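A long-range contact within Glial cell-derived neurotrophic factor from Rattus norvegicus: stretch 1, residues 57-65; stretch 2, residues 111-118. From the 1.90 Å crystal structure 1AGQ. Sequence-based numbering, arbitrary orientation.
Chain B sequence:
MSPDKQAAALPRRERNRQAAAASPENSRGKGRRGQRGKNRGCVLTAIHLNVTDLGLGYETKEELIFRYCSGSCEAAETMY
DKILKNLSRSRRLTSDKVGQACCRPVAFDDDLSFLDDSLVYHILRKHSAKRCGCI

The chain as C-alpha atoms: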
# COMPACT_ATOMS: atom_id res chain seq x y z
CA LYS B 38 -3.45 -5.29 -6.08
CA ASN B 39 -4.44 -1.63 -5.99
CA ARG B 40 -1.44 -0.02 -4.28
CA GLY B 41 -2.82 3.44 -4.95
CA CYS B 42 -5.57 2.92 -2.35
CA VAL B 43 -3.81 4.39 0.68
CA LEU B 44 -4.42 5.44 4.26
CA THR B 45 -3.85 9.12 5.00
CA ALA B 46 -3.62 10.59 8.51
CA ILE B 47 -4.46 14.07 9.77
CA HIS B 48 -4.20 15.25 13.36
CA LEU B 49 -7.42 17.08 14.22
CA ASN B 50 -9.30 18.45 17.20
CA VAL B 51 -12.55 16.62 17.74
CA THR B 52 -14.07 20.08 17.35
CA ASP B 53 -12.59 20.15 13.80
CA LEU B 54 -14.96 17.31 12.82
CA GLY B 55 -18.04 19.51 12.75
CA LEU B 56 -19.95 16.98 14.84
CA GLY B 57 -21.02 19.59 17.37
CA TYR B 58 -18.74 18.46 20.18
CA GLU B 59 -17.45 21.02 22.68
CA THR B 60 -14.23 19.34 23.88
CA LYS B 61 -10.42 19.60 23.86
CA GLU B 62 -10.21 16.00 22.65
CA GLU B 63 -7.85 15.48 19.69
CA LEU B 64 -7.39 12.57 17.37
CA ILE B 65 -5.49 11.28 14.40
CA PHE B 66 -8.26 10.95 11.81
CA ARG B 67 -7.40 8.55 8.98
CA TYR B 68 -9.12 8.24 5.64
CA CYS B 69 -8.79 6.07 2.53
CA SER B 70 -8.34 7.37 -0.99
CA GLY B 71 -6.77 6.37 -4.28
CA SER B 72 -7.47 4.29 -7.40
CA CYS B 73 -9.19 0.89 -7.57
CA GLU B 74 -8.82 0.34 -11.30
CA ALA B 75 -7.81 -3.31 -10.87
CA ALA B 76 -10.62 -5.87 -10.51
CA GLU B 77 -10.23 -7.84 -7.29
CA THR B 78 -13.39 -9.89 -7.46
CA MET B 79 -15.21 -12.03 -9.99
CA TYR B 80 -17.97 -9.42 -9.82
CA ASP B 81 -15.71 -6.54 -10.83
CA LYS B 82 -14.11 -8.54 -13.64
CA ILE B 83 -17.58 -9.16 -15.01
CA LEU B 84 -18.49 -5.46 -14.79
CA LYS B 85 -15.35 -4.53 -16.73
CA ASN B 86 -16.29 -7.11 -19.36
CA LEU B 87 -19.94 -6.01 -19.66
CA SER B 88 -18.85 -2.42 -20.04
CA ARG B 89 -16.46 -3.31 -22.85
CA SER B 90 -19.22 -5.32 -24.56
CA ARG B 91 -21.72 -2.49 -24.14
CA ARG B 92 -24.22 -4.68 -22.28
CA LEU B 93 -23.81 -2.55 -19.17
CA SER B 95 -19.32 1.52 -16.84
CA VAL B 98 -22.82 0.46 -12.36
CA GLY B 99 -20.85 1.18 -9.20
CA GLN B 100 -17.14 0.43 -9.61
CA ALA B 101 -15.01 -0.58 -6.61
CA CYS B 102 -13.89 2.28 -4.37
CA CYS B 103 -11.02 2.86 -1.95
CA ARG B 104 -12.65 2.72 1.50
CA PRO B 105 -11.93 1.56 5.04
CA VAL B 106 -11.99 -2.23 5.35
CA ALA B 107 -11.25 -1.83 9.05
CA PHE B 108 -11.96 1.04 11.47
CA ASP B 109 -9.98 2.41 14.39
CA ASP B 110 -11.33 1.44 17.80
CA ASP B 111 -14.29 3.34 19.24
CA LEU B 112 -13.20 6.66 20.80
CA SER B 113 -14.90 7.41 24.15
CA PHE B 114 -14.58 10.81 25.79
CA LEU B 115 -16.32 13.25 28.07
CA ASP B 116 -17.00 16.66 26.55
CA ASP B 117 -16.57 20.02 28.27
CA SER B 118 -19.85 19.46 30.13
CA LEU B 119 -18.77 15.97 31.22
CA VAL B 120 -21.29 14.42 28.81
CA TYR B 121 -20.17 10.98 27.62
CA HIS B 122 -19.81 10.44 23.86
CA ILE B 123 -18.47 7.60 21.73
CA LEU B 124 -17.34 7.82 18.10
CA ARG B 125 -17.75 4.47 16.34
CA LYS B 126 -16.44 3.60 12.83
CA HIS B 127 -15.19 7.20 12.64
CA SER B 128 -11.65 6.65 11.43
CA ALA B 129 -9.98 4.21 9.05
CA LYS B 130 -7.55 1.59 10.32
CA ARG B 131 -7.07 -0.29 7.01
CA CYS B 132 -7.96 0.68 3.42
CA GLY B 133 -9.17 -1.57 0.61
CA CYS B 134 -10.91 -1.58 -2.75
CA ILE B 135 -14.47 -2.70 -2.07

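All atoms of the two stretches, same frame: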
# COMPACT_ATOMS: atom_id res chain seq x y z
N GLY B 57 -20.34 18.88 16.30
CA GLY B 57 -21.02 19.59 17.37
C GLY B 57 -20.45 19.38 18.76
O GLY B 57 -21.04 19.84 19.74
N TYR B 58 -19.32 18.69 18.87
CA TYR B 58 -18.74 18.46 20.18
C TYR B 58 -17.97 19.66 20.71
O TYR B 58 -17.25 20.31 19.97
CB TYR B 58 -17.80 17.24 20.16
CG TYR B 58 -18.47 15.94 19.75
CD1 TYR B 58 -19.52 15.41 20.49
CD2 TYR B 58 -18.04 15.25 18.61
CE1 TYR B 58 -20.14 14.22 20.11
CE2 TYR B 58 -18.66 14.05 18.23
CZ TYR B 58 -19.70 13.54 18.99
OH TYR B 58 -20.30 12.35 18.63
N GLU B 59 -18.15 19.94 22.00
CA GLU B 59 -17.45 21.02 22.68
C GLU B 59 -16.48 20.28 23.61
O GLU B 59 -16.85 19.89 24.72
CB GLU B 59 -18.45 21.89 23.44
N THR B 60 -15.26 20.07 23.13
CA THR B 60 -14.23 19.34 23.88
C THR B 60 -12.82 19.72 23.41
O THR B 60 -12.65 20.36 22.38
CB THR B 60 -14.39 17.80 23.67
OG1 THR B 60 -13.32 17.11 24.34
CG2 THR B 60 -14.33 17.45 22.19
N LYS B 61 -11.81 19.34 24.20
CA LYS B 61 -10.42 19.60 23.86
C LYS B 61 -9.82 18.31 23.28
O LYS B 61 -8.64 18.25 22.94
CB LYS B 61 -9.63 20.00 25.10
N GLU B 62 -10.65 17.29 23.17
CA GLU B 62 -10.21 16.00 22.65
C GLU B 62 -9.60 16.16 21.25
O GLU B 62 -10.08 16.96 20.44
CB GLU B 62 -11.41 15.05 22.61
CG GLU B 62 -11.06 13.58 22.45
CD GLU B 62 -10.57 12.95 23.75
OE1 GLU B 62 -10.71 13.59 24.81
OE2 GLU B 62 -10.05 11.81 23.70
N GLU B 63 -8.52 15.44 20.99
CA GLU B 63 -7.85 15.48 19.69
C GLU B 63 -7.79 14.06 19.19
O GLU B 63 -7.99 13.12 19.96
CB GLU B 63 -6.42 15.99 19.82
CG GLU B 63 -6.30 17.39 20.38
CD GLU B 63 -4.88 17.92 20.29
OE1 GLU B 63 -3.93 17.11 20.28
OE2 GLU B 63 -4.73 19.16 20.24
N LEU B 64 -7.49 13.89 17.91
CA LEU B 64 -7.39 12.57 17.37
C LEU B 64 -6.66 12.59 16.05
O LEU B 64 -6.52 13.64 15.41
CB LEU B 64 -8.79 11.96 17.17
CG LEU B 64 -9.51 12.41 15.90
CD1 LEU B 64 -10.63 11.44 15.53
CD2 LEU B 64 -10.06 13.80 16.13
N ILE B 65 -6.13 11.43 15.69
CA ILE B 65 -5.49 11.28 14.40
C ILE B 65 -6.65 10.69 13.56
O ILE B 65 -7.08 9.57 13.81
CB ILE B 65 -4.36 10.25 14.44
CG1 ILE B 65 -3.30 10.65 15.47
CG2 ILE B 65 -3.74 10.17 13.07
CD1 ILE B 65 -2.61 11.96 15.15
N ASP B 111 -13.36 2.32 18.77
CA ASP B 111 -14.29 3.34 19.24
C ASP B 111 -13.51 4.34 20.11
O ASP B 111 -12.59 3.94 20.83
CB ASP B 111 -15.39 2.68 20.10
CG ASP B 111 -16.35 1.84 19.28
OD1 ASP B 111 -16.27 1.85 18.04
OD2 ASP B 111 -17.22 1.15 19.89
N LEU B 112 -13.85 5.62 20.01
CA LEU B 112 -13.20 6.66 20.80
C LEU B 112 -14.26 7.15 21.78
O LEU B 112 -15.32 7.63 21.35
CB LEU B 112 -12.72 7.82 19.90
CG LEU B 112 -12.37 9.10 20.67
CD1 LEU B 112 -11.28 8.82 21.68
CD2 LEU B 112 -11.94 10.18 19.70
N SER B 113 -14.00 6.99 23.07
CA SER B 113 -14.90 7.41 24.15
C SER B 113 -14.28 8.64 24.78
O SER B 113 -13.05 8.71 24.95
CB SER B 113 -15.00 6.33 25.23
OG SER B 113 -15.83 5.27 24.84
N PHE B 114 -15.11 9.62 25.14
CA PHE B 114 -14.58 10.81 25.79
C PHE B 114 -15.70 11.57 26.46
O PHE B 114 -16.89 11.35 26.17
CB PHE B 114 -13.83 11.73 24.79
CG PHE B 114 -14.70 12.32 23.73
CD1 PHE B 114 -14.98 11.61 22.56
CD2 PHE B 114 -15.26 13.59 23.89
CE1 PHE B 114 -15.80 12.15 21.57
CE2 PHE B 114 -16.09 14.14 22.90
CZ PHE B 114 -16.36 13.42 21.74
N LEU B 115 -15.33 12.43 27.40
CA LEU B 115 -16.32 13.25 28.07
C LEU B 115 -16.08 14.64 27.48
O LEU B 115 -14.92 15.06 27.30
CB LEU B 115 -16.12 13.23 29.60
CG LEU B 115 -16.23 11.89 30.34
CD1 LEU B 115 -16.10 12.12 31.84
CD2 LEU B 115 -17.56 11.21 30.05
N ASP B 116 -17.16 15.33 27.11
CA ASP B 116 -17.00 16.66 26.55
C ASP B 116 -16.82 17.67 27.66
O ASP B 116 -16.71 17.29 28.83
CB ASP B 116 -18.19 17.02 25.66
CG ASP B 116 -19.49 17.22 26.43
OD1 ASP B 116 -19.48 17.27 27.68
OD2 ASP B 116 -20.54 17.31 25.75
N ASP B 117 -16.77 18.95 27.30
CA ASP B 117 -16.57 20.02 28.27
C ASP B 117 -17.60 20.02 29.39
O ASP B 117 -17.31 20.47 30.51
CB ASP B 117 -16.54 21.37 27.55
CG ASP B 117 -15.23 21.60 26.83
OD1 ASP B 117 -14.20 21.02 27.24
OD2 ASP B 117 -15.22 22.37 25.84
N SER B 118 -18.80 19.52 29.11
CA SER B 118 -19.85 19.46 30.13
C SER B 118 -19.92 18.08 30.80
O SER B 118 -20.91 17.74 31.44
CB SER B 118 -21.21 19.76 29.50
OG SER B 118 -21.23 21.07 28.98
O HOH W 1 -20.33 18.31 22.92
O HOH W 2 -13.63 17.89 26.85
O HOH W 3 -10.53 9.75 25.35
O HOH W 4 -11.94 15.00 26.56

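The two stretches meet in a splayed, largely side-chain and water-mediated contact, pinned by one direct hydrogen bond and packed around the ring of Phe 114. The CA atoms come closest at Thr 60 and Asp 116, 4.7 Å apart, and the paths diverge until the CA atoms of Leu 64 and Leu 112 are 9.0 Å apart, too far for direct backbone pairing there. At the narrow end, Asp 117 N donates to Glu 59 O at 2.7 Å and a nearly straight 168°. Phe 114, buried and with chi1 in p, turns its edge to the face of Tyr 58; the planes stand at 86°, and Phe 114 CZ comes 3.8 Å from Tyr 58 CG. Thr 60 CG2 lies 3.8 Å from Phe 114 CE2, while Thr 60 OG1 accepts from Glu 62 N within its own stretch (2.9 Å). The Glu 62 side chain also packs on Phe 114, its CD 3.6 Å from Phe 114 CB, and its carboxylate reaches the facing strand through water: water 3 donates to Glu 62 OE2 (2.7 Å) and Ser 113 O (2.8 Å). Water 1 forms a second bridge, accepting from Glu 59 N (2.9 Å) and donating to Asp 116 OD2 (3.0 Å). Toward the wide end the apolar packing is looser, with Leu 64 CB 4.4 Å from Leu 112 CD2; Leu 112 CD1 also lies 3.8 Å from Glu 62 OE2.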